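Local structure of oxidoreductase (Methanosarcina mazei, 3KA7) at residues 179-182 and 183-187. The protein binds flavin-adenine dinucleotide and probably works as an oxidoreductase of the flavin-containing amine oxidoreductase family. Residues are numbered along the deposited sequence; the frame is centred on the assembly and turned at random.
Sequences IENM and YRFGG
Arg-184 NH1 is gripped twice: it donates to Asn-181 OD1 at 2.8 Å and also forms a salt bridge with Glu-177, two turns back along the helix. OD1 lies in the guanidinium plane, yet NH1 stands about 40° above the carbonyl plane of the amide. Over one face of the guanidinium sits Glu-180 CG, 3.5 Å from Arg-184 CZ; with CG anti to the backbone N (chi1 -163°) and a bend at chi2, the Glu-180 carboxylate turns aside to a salt bridge with Arg-129. The Asn-181 amide runs alongside the Phe-185 ring, OD1 coming within 3.3 Å of CE2, while its ND2 donates to Gly-405 O. With an alanine in place of Asn-181, Arg-184 NH1 would probably keep Glu-177 but lose its amide acceptor, and Gly-405 O its ND2 donor. Ile-179 CG2 packs on Tyr-183 CE2 at 3.8 Å, and the tyrosine ring meets Arg-129 in a cation-pi contact. Gly-186 N still bonds Met-182 O at 2.8 Å, but its positive phi (90°) breaks the helical path. The side chain of Asn-181 lies about 12 Å from the bound FAD; here helix 172-185 ends and the chain turns off toward strand 189-191.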
loop_
_atom_site.group_PDB
_atom_site.type_symbol
_atom_site.label_atom_id
_atom_site.label_comp_id
_atom_site.label_asym_id
_atom_site.label_seq_id
_atom_site.Cartn_x
_atom_site.Cartn_y
_atom_site.Cartn_z
ATOM N N ILE A 179 -8.674 8.999 8.083
ATOM C CA ILE A 179 -10.106 9.219 8.044
ATOM C C ILE A 179 -10.424 10.546 7.357
ATOM O O ILE A 179 -11.366 10.635 6.572
ATOM C CB ILE A 179 -10.689 9.172 9.472
ATOM C CG1 ILE A 179 -10.682 7.726 9.976
ATOM C CG2 ILE A 179 -12.093 9.754 9.536
ATOM C CD1 ILE A 179 -11.154 7.603 11.384
ATOM N N GLU A 180 -9.648 11.584 7.654
ATOM C CA GLU A 180 -9.886 12.882 7.033
ATOM C C GLU A 180 -9.721 12.756 5.523
ATOM O O GLU A 180 -10.432 13.399 4.756
ATOM C CB GLU A 180 -8.948 13.965 7.597
ATOM C CG GLU A 180 -9.431 15.388 7.297
ATOM C CD GLU A 180 -10.818 15.694 7.885
ATOM O OE1 GLU A 180 -11.205 15.094 8.916
ATOM O OE2 GLU A 180 -11.517 16.559 7.315
ATOM N N ASN A 181 -8.773 11.934 5.089
ATOM C CA ASN A 181 -8.601 11.710 3.650
ATOM C C ASN A 181 -9.758 10.957 2.978
ATOM O O ASN A 181 -9.994 11.133 1.779
ATOM C CB ASN A 181 -7.250 11.058 3.358
ATOM C CG ASN A 181 -6.112 12.035 3.507
ATOM O OD1 ASN A 181 -6.302 13.245 3.348
ATOM N ND2 ASN A 181 -4.926 11.531 3.799
HETATM N N MSE A 182 -10.471 10.121 3.734
HETATM C CA MSE A 182 -11.704 9.530 3.220
HETATM C C MSE A 182 -12.711 10.622 2.907
HETATM O O MSE A 182 -13.346 10.606 1.846
HETATM C CB MSE A 182 -12.312 8.552 4.216
HETATM C CG MSE A 182 -11.404 7.411 4.569
HETATM SE SE MSE A 182 -12.243 6.242 5.921
HETATM C CE MSE A 182 -10.866 4.877 5.896
ATOM N N TYR A 183 -12.853 11.586 3.814
ATOM C CA TYR A 183 -13.778 12.689 3.560
ATOM C C TYR A 183 -13.337 13.541 2.376
ATOM O O TYR A 183 -14.176 14.009 1.601
ATOM C CB TYR A 183 -13.916 13.586 4.784
ATOM C CG TYR A 183 -14.657 12.959 5.928
ATOM C CD1 TYR A 183 -15.988 12.602 5.802
ATOM C CD2 TYR A 183 -14.036 12.752 7.152
ATOM C CE1 TYR A 183 -16.681 12.046 6.866
ATOM C CE2 TYR A 183 -14.715 12.185 8.217
ATOM C CZ TYR A 183 -16.042 11.838 8.072
ATOM O OH TYR A 183 -16.722 11.272 9.134
ATOM N N ARG A 184 -12.032 13.778 2.263
ATOM C CA ARG A 184 -11.490 14.635 1.212
ATOM C C ARG A 184 -11.573 13.996 -0.169
ATOM O O ARG A 184 -11.899 14.679 -1.153
ATOM C CB ARG A 184 -10.024 14.972 1.486
ATOM C CG ARG A 184 -9.781 15.906 2.654
ATOM C CD ARG A 184 -8.294 16.015 2.926
ATOM N NE ARG A 184 -8.015 16.934 4.018
ATOM C CZ ARG A 184 -7.111 16.714 4.965
ATOM N NH1 ARG A 184 -6.397 15.591 4.960
ATOM N NH2 ARG A 184 -6.928 17.612 5.921
ATOM N N PHE A 185 -11.263 12.699 -0.241
ATOM C CA PHE A 185 -11.011 12.034 -1.523
ATOM C C PHE A 185 -11.930 10.869 -1.846
ATOM O O PHE A 185 -11.956 10.412 -2.984
ATOM C CB PHE A 185 -9.565 11.533 -1.603
ATOM C CG PHE A 185 -8.544 12.565 -1.254
ATOM C CD1 PHE A 185 -8.497 13.768 -1.938
ATOM C CD2 PHE A 185 -7.611 12.324 -0.260
ATOM C CE1 PHE A 185 -7.537 14.727 -1.625
ATOM C CE2 PHE A 185 -6.645 13.283 0.055
ATOM C CZ PHE A 185 -6.618 14.483 -0.622
ATOM N N GLY A 186 -12.665 10.365 -0.862
ATOM C CA GLY A 186 -13.572 9.251 -1.125
ATOM C C GLY A 186 -12.965 7.870 -0.934
ATOM O O GLY A 186 -11.821 7.720 -0.486
ATOM N N GLY A 187 -13.757 6.864 -1.276
ATOM C CA GLY A 187 -13.417 5.475 -1.025
ATOM C C GLY A 187 -12.601 4.814 -2.123
ATOM O O GLY A 187 -12.084 5.470 -3.033
#